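PDB 4MXN: uncharacterized protein, which is of unknown function but is probably a glycoside hydrolase of family 28, built on a right-handed parallel beta-helix. Local coordinates for residues A125-V130 / G141-Y146; S89-K94 / E131-K136; A25-K30 / Q42-Y47; T75-E80 / K160-T165; G137-E140 / D145-P148. All coordinates share one frame; numbering follows the deposited sequence.

Contact 1: A125-V130 / G141-Y146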
# COMPACT_ATOMS: atom_id res chain seq x y z
N ALA A 125 11.59 11.47 -4.88
CA ALA A 125 12.08 12.02 -3.60
C ALA A 125 12.38 10.94 -2.57
O ALA A 125 13.39 11.04 -1.87
CB ALA A 125 11.07 13.01 -3.05
N VAL A 126 11.55 9.88 -2.49
CA VAL A 126 11.75 8.76 -1.55
C VAL A 126 13.01 7.96 -1.96
O VAL A 126 13.86 7.67 -1.10
CB VAL A 126 10.49 7.85 -1.43
CG1 VAL A 126 10.80 6.54 -0.72
CG2 VAL A 126 9.35 8.58 -0.72
N ARG A 127 13.15 7.62 -3.26
CA ARG A 127 14.32 6.87 -3.75
C ARG A 127 15.62 7.68 -3.61
O ARG A 127 16.67 7.09 -3.34
CB ARG A 127 14.13 6.40 -5.19
CG ARG A 127 13.06 5.30 -5.31
CD ARG A 127 12.78 4.88 -6.75
NE ARG A 127 13.89 4.13 -7.32
CZ ARG A 127 14.01 2.81 -7.26
NH1 ARG A 127 13.11 2.08 -6.63
NH2 ARG A 127 15.06 2.22 -7.81
N ALA A 128 15.55 9.02 -3.76
CA ALA A 128 16.74 9.89 -3.62
C ALA A 128 17.23 9.87 -2.17
O ALA A 128 18.44 9.92 -1.93
CB ALA A 128 16.42 11.31 -4.06
N SER A 129 16.29 9.78 -1.20
CA SER A 129 16.60 9.68 0.22
C SER A 129 17.35 8.36 0.48
O SER A 129 18.40 8.35 1.14
CB SER A 129 15.33 9.80 1.06
OG SER A 129 15.60 9.54 2.42
N VAL A 130 16.84 7.25 -0.09
CA VAL A 130 17.47 5.92 0.01
C VAL A 130 18.89 5.99 -0.59
O VAL A 130 19.84 5.57 0.08
CB VAL A 130 16.64 4.80 -0.67
CG1 VAL A 130 17.38 3.45 -0.62
CG2 VAL A 130 15.23 4.68 -0.08
N GLY A 141 23.37 -2.11 0.38
CA GLY A 141 22.52 -2.81 -0.57
C GLY A 141 22.20 -2.00 -1.80
O GLY A 141 23.05 -1.26 -2.31
N ASN A 142 20.98 -2.16 -2.29
CA ASN A 142 20.45 -1.45 -3.46
C ASN A 142 19.23 -0.66 -3.02
O ASN A 142 18.68 -0.94 -1.95
CB ASN A 142 20.07 -2.43 -4.57
CG ASN A 142 21.22 -3.28 -5.04
OD1 ASN A 142 22.05 -2.83 -5.84
ND2 ASN A 142 21.30 -4.50 -4.52
N VAL A 143 18.81 0.31 -3.84
CA VAL A 143 17.64 1.15 -3.53
C VAL A 143 16.40 0.26 -3.32
O VAL A 143 15.64 0.50 -2.37
CB VAL A 143 17.42 2.26 -4.61
CG1 VAL A 143 16.13 3.04 -4.35
CG2 VAL A 143 18.61 3.21 -4.65
N SER A 144 16.25 -0.82 -4.13
CA SER A 144 15.12 -1.77 -4.06
C SER A 144 14.96 -2.44 -2.68
O SER A 144 13.84 -2.78 -2.30
CB SER A 144 15.23 -2.84 -5.14
OG SER A 144 16.40 -3.63 -5.01
N ASP A 145 16.06 -2.60 -1.93
CA ASP A 145 16.03 -3.21 -0.60
C ASP A 145 15.32 -2.31 0.43
O ASP A 145 14.78 -2.82 1.41
CB ASP A 145 17.48 -3.52 -0.12
CG ASP A 145 18.29 -4.45 -0.99
OD1 ASP A 145 17.70 -5.36 -1.60
OD2 ASP A 145 19.52 -4.28 -1.06
N TYR A 146 15.31 -0.97 0.21
CA TYR A 146 14.75 -0.01 1.16
C TYR A 146 13.53 0.77 0.66
O TYR A 146 12.75 1.28 1.47
CB TYR A 146 15.85 0.99 1.56
CG TYR A 146 17.04 0.31 2.21
CD1 TYR A 146 17.06 0.08 3.58
CD2 TYR A 146 18.11 -0.14 1.45
CE1 TYR A 146 18.13 -0.59 4.18
CE2 TYR A 146 19.18 -0.83 2.04
CZ TYR A 146 19.18 -1.04 3.41
OH TYR A 146 20.25 -1.68 3.99

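Contact 2: S89-K94 / E131-K136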
# COMPACT_ATOMS: atom_id res chain seq x y z
N SER A 89 11.71 10.16 3.20
CA SER A 89 12.66 9.84 4.24
C SER A 89 12.77 8.32 4.40
O SER A 89 11.83 7.68 4.92
CB SER A 89 12.22 10.51 5.54
OG SER A 89 13.05 10.20 6.64
N VAL A 90 13.92 7.76 3.98
CA VAL A 90 14.17 6.30 4.01
C VAL A 90 13.94 5.69 5.40
O VAL A 90 13.32 4.63 5.50
CB VAL A 90 15.59 5.91 3.46
CG1 VAL A 90 16.73 6.66 4.17
CG2 VAL A 90 15.83 4.39 3.50
N TYR A 91 14.40 6.38 6.46
CA TYR A 91 14.31 5.86 7.84
C TYR A 91 12.88 5.90 8.43
O TYR A 91 12.64 5.26 9.46
CB TYR A 91 15.31 6.59 8.74
CG TYR A 91 16.74 6.40 8.27
CD1 TYR A 91 17.19 5.17 7.80
CD2 TYR A 91 17.63 7.48 8.25
CE1 TYR A 91 18.50 5.01 7.33
CE2 TYR A 91 18.95 7.31 7.83
CZ TYR A 91 19.38 6.08 7.38
OH TYR A 91 20.69 5.89 7.00
N ASP A 92 11.94 6.57 7.76
CA ASP A 92 10.55 6.63 8.22
C ASP A 92 9.70 5.46 7.64
O ASP A 92 8.51 5.36 7.93
CB ASP A 92 9.92 7.98 7.88
CG ASP A 92 10.34 9.06 8.86
OD1 ASP A 92 9.84 9.06 9.99
OD2 ASP A 92 11.23 9.84 8.52
N PHE A 93 10.33 4.54 6.90
CA PHE A 93 9.69 3.34 6.38
C PHE A 93 10.25 2.10 7.14
O PHE A 93 11.25 2.21 7.84
CB PHE A 93 9.83 3.22 4.83
CG PHE A 93 9.17 4.41 4.15
CD1 PHE A 93 7.79 4.54 4.14
CD2 PHE A 93 9.94 5.43 3.61
CE1 PHE A 93 7.18 5.69 3.60
CE2 PHE A 93 9.33 6.58 3.06
CZ PHE A 93 7.95 6.70 3.06
N LYS A 94 9.56 0.95 7.05
CA LYS A 94 9.88 -0.33 7.71
C LYS A 94 11.31 -0.88 7.42
O LYS A 94 11.96 -1.40 8.34
CB LYS A 94 8.83 -1.39 7.32
N GLU A 131 19.01 6.52 -1.85
CA GLU A 131 20.26 6.66 -2.60
C GLU A 131 21.34 7.36 -1.77
O GLU A 131 22.46 6.89 -1.70
CB GLU A 131 20.03 7.45 -3.91
CG GLU A 131 19.41 6.68 -5.06
CD GLU A 131 18.70 7.53 -6.11
OE1 GLU A 131 19.27 8.56 -6.54
OE2 GLU A 131 17.58 7.15 -6.52
N GLU A 132 20.97 8.50 -1.14
CA GLU A 132 21.86 9.33 -0.32
C GLU A 132 22.44 8.53 0.85
O GLU A 132 23.65 8.63 1.10
CB GLU A 132 21.12 10.56 0.20
CG GLU A 132 21.01 11.68 -0.83
CD GLU A 132 19.94 12.71 -0.56
OE1 GLU A 132 19.61 12.94 0.63
OE2 GLU A 132 19.44 13.31 -1.54
N GLN A 133 21.61 7.74 1.56
CA GLN A 133 22.08 6.98 2.71
C GLN A 133 22.97 5.82 2.26
O GLN A 133 23.97 5.57 2.94
CB GLN A 133 20.92 6.53 3.61
CG GLN A 133 20.20 7.72 4.26
CD GLN A 133 21.13 8.59 5.05
OE1 GLN A 133 21.78 8.14 6.01
NE2 GLN A 133 21.27 9.84 4.62
N LEU A 134 22.67 5.19 1.10
CA LEU A 134 23.53 4.13 0.52
C LEU A 134 24.91 4.68 0.14
O LEU A 134 25.92 4.05 0.45
CB LEU A 134 22.89 3.50 -0.73
CG LEU A 134 21.74 2.54 -0.53
CD1 LEU A 134 21.06 2.23 -1.87
CD2 LEU A 134 22.19 1.26 0.17
N GLN A 135 24.94 5.86 -0.53
CA GLN A 135 26.19 6.49 -0.99
C GLN A 135 27.09 6.88 0.20
O GLN A 135 28.31 6.77 0.09
CB GLN A 135 25.89 7.72 -1.87
CG GLN A 135 25.47 7.37 -3.31
CD GLN A 135 24.96 8.57 -4.09
OE1 GLN A 135 24.41 9.53 -3.55
NE2 GLN A 135 25.08 8.50 -5.41
N LYS A 136 26.49 7.26 1.36
CA LYS A 136 27.21 7.62 2.59
C LYS A 136 27.64 6.37 3.37
O LYS A 136 28.44 6.47 4.30
CB LYS A 136 26.34 8.53 3.48
CG LYS A 136 26.36 9.97 3.01
CD LYS A 136 25.14 10.72 3.48
CE LYS A 136 25.05 12.11 2.89
NZ LYS A 136 24.55 12.09 1.49

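Contact 3: A25-K30 / Q42-Y47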
# COMPACT_ATOMS: atom_id res chain seq x y z
N ALA A 25 -8.98 12.89 12.62
CA ALA A 25 -8.78 14.12 13.41
C ALA A 25 -8.90 13.88 14.92
O ALA A 25 -8.21 14.54 15.68
CB ALA A 25 -9.79 15.19 12.99
N MSE A 26 -9.71 12.88 15.33
CA MSE A 26 -9.93 12.55 16.74
C MSE A 26 -8.68 11.96 17.41
O MSE A 26 -8.62 11.96 18.64
CB MSE A 26 -11.12 11.60 16.87
CG MSE A 26 -12.42 12.21 16.35
SE MSE A 26 -13.02 13.80 17.33
CE MSE A 26 -12.17 15.26 16.22
N PHE A 27 -7.69 11.50 16.62
CA PHE A 27 -6.43 10.94 17.12
C PHE A 27 -5.23 11.89 16.90
O PHE A 27 -4.08 11.46 17.05
CB PHE A 27 -6.16 9.58 16.48
CG PHE A 27 -7.10 8.50 16.98
CD1 PHE A 27 -8.31 8.25 16.33
CD2 PHE A 27 -6.76 7.70 18.07
CE1 PHE A 27 -9.16 7.24 16.77
CE2 PHE A 27 -7.63 6.70 18.53
CZ PHE A 27 -8.82 6.47 17.87
N GLY A 28 -5.51 13.15 16.58
CA GLY A 28 -4.49 14.16 16.33
C GLY A 28 -3.81 14.01 14.98
O GLY A 28 -2.68 14.48 14.80
N ILE A 29 -4.46 13.30 14.04
CA ILE A 29 -3.91 13.10 12.69
C ILE A 29 -4.28 14.36 11.89
O ILE A 29 -5.45 14.73 11.86
CB ILE A 29 -4.42 11.78 12.05
CG1 ILE A 29 -3.96 10.55 12.88
CG2 ILE A 29 -3.96 11.65 10.57
CD1 ILE A 29 -4.84 9.29 12.73
N LYS A 30 -3.27 15.02 11.29
CA LYS A 30 -3.50 16.30 10.61
C LYS A 30 -3.37 16.21 9.12
O LYS A 30 -2.42 15.61 8.60
CB LYS A 30 -2.55 17.38 11.15
CG LYS A 30 -2.78 17.60 12.66
CD LYS A 30 -1.93 18.67 13.28
CE LYS A 30 -2.10 18.70 14.79
NZ LYS A 30 -3.50 19.00 15.23
N GLN A 42 -0.74 5.02 13.53
CA GLN A 42 -0.47 3.71 14.10
C GLN A 42 -1.25 3.50 15.40
O GLN A 42 -1.81 2.42 15.60
CB GLN A 42 1.04 3.49 14.36
CG GLN A 42 1.38 2.03 14.70
CD GLN A 42 0.98 1.13 13.56
OE1 GLN A 42 1.44 1.30 12.43
NE2 GLN A 42 0.03 0.22 13.80
N ARG A 43 -1.25 4.51 16.29
CA ARG A 43 -1.97 4.42 17.55
C ARG A 43 -3.49 4.29 17.29
O ARG A 43 -4.17 3.51 17.98
CB ARG A 43 -1.64 5.60 18.47
CG ARG A 43 -2.33 5.51 19.85
CD ARG A 43 -1.82 4.38 20.75
NE ARG A 43 -0.45 4.60 21.21
CZ ARG A 43 -0.07 4.72 22.48
NH1 ARG A 43 -0.97 4.64 23.46
NH2 ARG A 43 1.20 4.91 22.78
N ALA A 44 -4.01 5.02 16.29
CA ALA A 44 -5.43 4.91 15.95
C ALA A 44 -5.75 3.48 15.48
O ALA A 44 -6.71 2.88 15.96
CB ALA A 44 -5.79 5.92 14.87
N VAL A 45 -4.88 2.90 14.60
CA VAL A 45 -5.05 1.54 14.07
C VAL A 45 -5.04 0.55 15.23
O VAL A 45 -5.93 -0.29 15.30
CB VAL A 45 -4.00 1.20 12.97
CG1 VAL A 45 -3.96 -0.31 12.68
CG2 VAL A 45 -4.28 1.97 11.69
N ASP A 46 -4.04 0.67 16.16
CA ASP A 46 -3.86 -0.20 17.32
C ASP A 46 -5.07 -0.11 18.27
O ASP A 46 -5.56 -1.14 18.74
CB ASP A 46 -2.56 0.15 18.08
CG ASP A 46 -1.27 -0.12 17.31
OD1 ASP A 46 -1.33 -0.76 16.24
OD2 ASP A 46 -0.21 0.34 17.77
N TYR A 47 -5.53 1.12 18.56
CA TYR A 47 -6.69 1.35 19.42
C TYR A 47 -7.94 0.69 18.83
O TYR A 47 -8.64 -0.03 19.54
CB TYR A 47 -6.92 2.87 19.62
CG TYR A 47 -8.15 3.20 20.44
CD1 TYR A 47 -8.09 3.25 21.83
CD2 TYR A 47 -9.36 3.51 19.82
CE1 TYR A 47 -9.22 3.56 22.59
CE2 TYR A 47 -10.49 3.82 20.57
CZ TYR A 47 -10.42 3.83 21.96
OH TYR A 47 -11.54 4.14 22.69

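Contact 4: T75-E80 / K160-T165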
# COMPACT_ATOMS: atom_id res chain seq x y z
N THR A 75 -9.90 -1.59 8.88
CA THR A 75 -9.95 -1.13 7.50
C THR A 75 -9.58 0.35 7.49
O THR A 75 -10.11 1.12 8.29
CB THR A 75 -11.34 -1.40 6.87
OG1 THR A 75 -11.46 -2.80 6.65
CG2 THR A 75 -11.53 -0.68 5.52
N ILE A 76 -8.67 0.73 6.60
CA ILE A 76 -8.29 2.13 6.41
C ILE A 76 -9.04 2.63 5.20
O ILE A 76 -8.96 2.03 4.13
CB ILE A 76 -6.75 2.31 6.28
CG1 ILE A 76 -6.06 2.17 7.68
CG2 ILE A 76 -6.41 3.68 5.62
CD1 ILE A 76 -4.51 1.99 7.63
N ARG A 77 -9.79 3.73 5.36
CA ARG A 77 -10.51 4.33 4.24
C ARG A 77 -9.88 5.67 3.90
O ARG A 77 -9.81 6.54 4.75
CB ARG A 77 -12.01 4.53 4.57
CG ARG A 77 -12.78 3.25 4.96
CD ARG A 77 -13.51 2.62 3.81
NE ARG A 77 -14.27 3.58 3.01
CZ ARG A 77 -14.77 3.30 1.81
NH1 ARG A 77 -14.62 2.09 1.30
NH2 ARG A 77 -15.42 4.23 1.13
N ILE A 78 -9.43 5.82 2.65
CA ILE A 78 -8.88 7.09 2.13
C ILE A 78 -9.97 7.60 1.20
O ILE A 78 -10.11 7.09 0.10
CB ILE A 78 -7.49 6.91 1.46
CG1 ILE A 78 -6.51 6.21 2.46
CG2 ILE A 78 -6.92 8.28 1.03
CD1 ILE A 78 -5.60 5.27 1.84
N GLU A 79 -10.81 8.53 1.68
CA GLU A 79 -11.96 8.94 0.88
C GLU A 79 -11.55 9.84 -0.28
O GLU A 79 -10.43 10.33 -0.31
CB GLU A 79 -13.04 9.60 1.75
CG GLU A 79 -13.55 8.73 2.90
CD GLU A 79 -14.24 7.41 2.61
OE1 GLU A 79 -14.67 7.17 1.46
OE2 GLU A 79 -14.37 6.61 3.56
N GLU A 80 -12.48 10.01 -1.27
CA GLU A 80 -12.24 10.85 -2.43
C GLU A 80 -11.84 12.24 -1.96
O GLU A 80 -12.46 12.79 -1.05
CB GLU A 80 -13.48 10.90 -3.34
CG GLU A 80 -13.08 11.23 -4.77
CD GLU A 80 -14.17 11.12 -5.82
OE1 GLU A 80 -15.26 11.69 -5.61
OE2 GLU A 80 -13.91 10.52 -6.89
N LYS A 160 -9.26 -7.21 2.00
CA LYS A 160 -10.15 -6.53 1.07
C LYS A 160 -9.55 -5.18 0.66
O LYS A 160 -9.51 -4.24 1.45
CB LYS A 160 -11.55 -6.36 1.69
CG LYS A 160 -12.59 -5.78 0.74
CD LYS A 160 -13.90 -5.54 1.48
CE LYS A 160 -14.82 -4.65 0.69
NZ LYS A 160 -16.11 -4.42 1.40
N ILE A 161 -9.09 -5.09 -0.58
CA ILE A 161 -8.52 -3.86 -1.15
C ILE A 161 -9.49 -3.38 -2.21
O ILE A 161 -9.85 -4.16 -3.08
CB ILE A 161 -7.08 -4.05 -1.73
CG1 ILE A 161 -6.11 -4.79 -0.76
CG2 ILE A 161 -6.48 -2.70 -2.24
CD1 ILE A 161 -5.77 -4.11 0.58
N GLU A 162 -9.92 -2.11 -2.14
CA GLU A 162 -10.83 -1.58 -3.16
C GLU A 162 -10.71 -0.07 -3.37
O GLU A 162 -10.26 0.65 -2.47
CB GLU A 162 -12.30 -1.94 -2.82
CG GLU A 162 -12.85 -1.34 -1.53
CD GLU A 162 -14.34 -1.51 -1.31
OE1 GLU A 162 -15.02 -2.16 -2.14
OE2 GLU A 162 -14.83 -0.98 -0.29
N GLN A 163 -11.13 0.39 -4.56
CA GLN A 163 -11.38 1.76 -5.02
C GLN A 163 -10.19 2.71 -5.04
O GLN A 163 -10.23 3.70 -5.79
CB GLN A 163 -12.45 2.44 -4.13
CG GLN A 163 -13.77 1.69 -3.97
CD GLN A 163 -14.58 2.34 -2.88
OE1 GLN A 163 -14.22 2.30 -1.69
NE2 GLN A 163 -15.67 2.99 -3.27
N VAL A 164 -9.19 2.49 -4.17
CA VAL A 164 -8.05 3.42 -4.03
C VAL A 164 -7.24 3.59 -5.33
O VAL A 164 -7.20 2.70 -6.18
CB VAL A 164 -7.10 3.03 -2.85
CG1 VAL A 164 -7.77 3.24 -1.50
CG2 VAL A 164 -6.57 1.59 -2.98
N THR A 165 -6.61 4.75 -5.46
CA THR A 165 -5.67 5.04 -6.53
C THR A 165 -4.29 4.91 -5.90
O THR A 165 -4.00 5.57 -4.91
CB THR A 165 -5.95 6.41 -7.20
OG1 THR A 165 -7.17 6.31 -7.97
CG2 THR A 165 -4.81 6.85 -8.11
O HOH W 1 -13.45 -0.39 1.91
O HOH W 2 -17.23 4.55 -1.53

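Contact 5: G137-E140 / D145-P148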
# COMPACT_ATOMS: atom_id res chain seq x y z
N GLY A 137 27.11 5.23 2.98
CA GLY A 137 27.40 3.94 3.61
C GLY A 137 26.71 3.74 4.94
O GLY A 137 27.14 2.89 5.72
N HIS A 138 25.64 4.52 5.20
CA HIS A 138 24.86 4.43 6.44
C HIS A 138 23.93 3.21 6.42
O HIS A 138 23.50 2.73 7.48
CB HIS A 138 24.06 5.72 6.67
CG HIS A 138 24.91 6.92 6.95
ND1 HIS A 138 24.41 8.20 6.82
CD2 HIS A 138 26.22 7.00 7.32
CE1 HIS A 138 25.41 9.02 7.12
NE2 HIS A 138 26.52 8.34 7.41
N ILE A 139 23.65 2.72 5.21
CA ILE A 139 22.88 1.51 4.91
C ILE A 139 23.59 0.80 3.75
O ILE A 139 24.30 1.46 2.98
CB ILE A 139 21.36 1.77 4.62
CG1 ILE A 139 21.14 2.81 3.48
CG2 ILE A 139 20.58 2.13 5.91
CD1 ILE A 139 19.72 2.90 2.92
N GLU A 140 23.42 -0.52 3.63
CA GLU A 140 24.08 -1.29 2.56
C GLU A 140 23.07 -2.01 1.67
O GLU A 140 22.05 -2.48 2.16
CB GLU A 140 25.07 -2.32 3.14
CG GLU A 140 26.16 -1.75 4.04
CD GLU A 140 27.41 -1.17 3.40
OE1 GLU A 140 27.47 -1.07 2.16
OE2 GLU A 140 28.35 -0.82 4.16
N ASP A 145 16.06 -2.60 -1.93
CA ASP A 145 16.03 -3.21 -0.60
C ASP A 145 15.32 -2.31 0.43
O ASP A 145 14.78 -2.82 1.41
CB ASP A 145 17.48 -3.52 -0.12
CG ASP A 145 18.29 -4.45 -0.99
OD1 ASP A 145 17.70 -5.36 -1.60
OD2 ASP A 145 19.52 -4.28 -1.06
N TYR A 146 15.31 -0.97 0.21
CA TYR A 146 14.75 -0.01 1.16
C TYR A 146 13.53 0.77 0.66
O TYR A 146 12.75 1.28 1.47
CB TYR A 146 15.85 0.99 1.56
CG TYR A 146 17.04 0.31 2.21
CD1 TYR A 146 17.06 0.08 3.58
CD2 TYR A 146 18.11 -0.14 1.45
CE1 TYR A 146 18.13 -0.59 4.18
CE2 TYR A 146 19.18 -0.83 2.04
CZ TYR A 146 19.18 -1.04 3.41
OH TYR A 146 20.25 -1.68 3.99
N ALA A 147 13.40 0.93 -0.66
CA ALA A 147 12.29 1.70 -1.23
C ALA A 147 10.96 0.98 -0.93
O ALA A 147 10.85 -0.23 -1.18
CB ALA A 147 12.50 1.89 -2.72
N PRO A 148 9.98 1.67 -0.30
CA PRO A 148 8.76 0.99 0.07
C PRO A 148 7.77 0.82 -1.06
O PRO A 148 7.65 1.65 -1.96
CB PRO A 148 8.15 1.91 1.14
CG PRO A 148 8.61 3.27 0.77
CD PRO A 148 9.98 3.08 0.17
O HOH W 3 22.61 -1.82 6.14

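Contact 1: A125-V130 / G141-Y146
V143 puts its CG1 methyl over one face of the R127 guanidinium, with CZ of R127 3.6 Å from CG1 of V143. The methyl lies over the centre of the flat group, and the two side chains cross at about a right angle. The R127 chain bends at chi3 (71°), which swings the guanidinium round towards V143. CG1 of V143 stands anti to the backbone N (chi1 175°), on the side facing helix 123-136. The same methyl lies 4.0 Å from CG1 of V130. V130 CG1 is also 3.6 Å from CB of Y146, where the tyrosine side chain leaves the backbone. The contact is thus apolar, apart from the arginine plane used as a flat surface. The charged end of R127 is held elsewhere, by a hydrogen bond from NH1 to the carbonyl O of A170. Replacing R127 by an alanine removes the plane over V143 and is likely to leave the A170 carbonyl without this donor. The short, weakly bonded helix at about 143-146 packs against helix 123-136 in an excursion from the parallel beta-helix. E131 and L134 of the longer helix also touch V143, while V130 reaches V90 in the loop after strand 82-86.

Contact 2: S89-K94 / E131-K136
OE1 of Q133 takes two hydrogen bonds. One comes from OH of Y91 (2.7 Å), and the other is made with ND1 of H138, just beyond the helix. The contact joins helix 123-136 to a 3-10 turn, 90-92, in the long loop between strands 82-86 and 104-106, an excursion from the parallel beta-helix. The Y91 hydroxyl meets the amide oxygen at a C=O...O angle of 112°, tilted 19° from the carbonyl plane. OE1 itself sits at the edge of the tyrosine ring, and the ring and amide planes are turned 73° apart. The bend of Q133 at chi2 brings the amide oxygen to the hydroxyl at the ring edge. CG of Q133, placed by chi1, lies 3.3 Å from OH of Y91. V90 adds the apolar part: its CG1 packs against CG of Q133 at 3.6 Å. That methyl also lies over the centre of the Y91 ring face, 3.9 Å above the plane, and supports the ring from within its own turn. A leucine in place of Q133 would probably leave the Y91 hydroxyl and H138 ND1 without their shared acceptor, and the tyrosine freer to swing. The turn has a side-chain link of its own, in which OG of S89 donates to OD2 of D92 at 2.6 Å, using the anti lone pair of the carboxylate oxygen.

Contact 3: A25-K30 / Q42-Y47
F27 lays one face of its ring over the methyl group of A44. CB of A44 sits 3.7 Å from the centroid of the F27 ring and 16° off the ring normal, which makes a CH-pi contact. The methyl is offset toward the CG side of the ring, where CG of F27 is 3.6 Å from CB of A44. The CA of A44 lies under the CD2 and CE2 side, so the ring rests on the helix backbone as well as on the methyl. The far end of the phenyl group meets Y47, one helical turn on. There the edge of F27 points toward the face of Y47 in an offset edge-to-face pair. The centroids of the F27 and Y47 rings are 5.6 Å apart, and the planes make 60°. The closest atoms of this pair are CZ of F27 and CD2 of Y47, at 3.6 Å. Y47 has CG anti to the backbone N (chi1 177°), which sets its ring across the end of F27. I29 adds a looser touch, with CD1 4.1 Å from CB of A44. All contacts here are apolar. The loop after strand 21-23 thus packs on helix 38-50 at the N-terminal end of the parallel beta-helix, consistent with the capping helix of such folds. A44 also touches L56 of strand 54-58, and I29 reaches F58 of that strand and Y63 of strand 61-69.

Contact 4: T75-E80 / K160-T165
A salt-bridge network of R77, E79 and E162 links two coils that are next but one to each other in the parallel beta-helix, at the ends of strands 74-78 and 159-162. R77 is central. Its chain bends at chi2 and chi3, which turns the guanidinium back toward E79 and across to the other strand. E79 is gripped side-on: NE of R77 bonds to OE2 of E79 and NH2 of R77 to OE1, both at 3.1 Å. The NE bond is the straighter, at 160°, and lies close to the guanidinium plane. NH1 reaches past the intervening coil. It forms a long salt bridge with OE2 of E162, 3.5 Å away at the edge of the guanidinium, with the two planes 72° apart. Water 1 bridges the same pair, accepting from NH1 of R77 and donating to OE2 of E162. NH1 also makes a weak hydrogen bond to OE1 of Q163 (3.0 Å, 131°). That oxygen has a second donor in the backbone N of G115, on the coil between. Water 2 joins NH2 of R77 to NE2 of Q163. On the inner side, CD1 of I78 comes within 4.5 Å of CG1 of V164. Strand 111-114 runs between strands 74-78 and 159-162 and pairs in parallel with both, while I78 also touches I119 of strand 118-120.

Contact 5: G137-E140 / D145-P148
This is a surface contact within the helical excursion from the parallel beta-helix, where the link after helix 123-136 folds over the short helix 143-146. G137 ends the longer helix in a Schellman motif, and its positive phi turns the chain toward I139 and E140. I139 then sets its CD1 methyl over the centre of the Y146 ring. This CH-pi contact is nearly head-on, with CD1 of I139 3.6 Å from the centroid of the Y146 ring and 7° off the normal. CG1 of I139 takes the crowded position between the backbone N and the carbonyl carbon (chi1 55°), and the extended chi2 carries CD1 across the ring. The two side chains run past each other in opposite directions, which brings CB of I139 to 3.7 Å from OH of Y146. I139 also leans on Q133 and L134 of helix 123-136. The phenol end is fixed by the backbone of E140. OH of Y146 donates to the carbonyl O of E140 at 2.7 Å, and that oxygen lies at the ring edge, in its plane. A water adds a second link to the same residue: water 3 accepts from N of E140 at 2.9 Å and donates to OH of Y146 at 3.2 Å.

In the fold
Contacts 1, 2 and 5 form one cluster, their centres 5 to 6 Å apart, on the helical excursion from the beta-helix. Contacts 1 and 2 both use helix 123-136, while contacts 1 and 5 share Y146. S129 ties contact 1 to V90 of contact 2, and H138 ties contact 5 to Q133. Contacts 1 to 4 are partly buried, and contact 5 lies at the surface. Contact 4 is on the opposite side of the chain's centre from that cluster, on the coils themselves, and is the charged, water-bridged one. Contact 3, wholly apolar across its segments, packs a loop on helix 38-50 and touches contact 4 through V45 and I76.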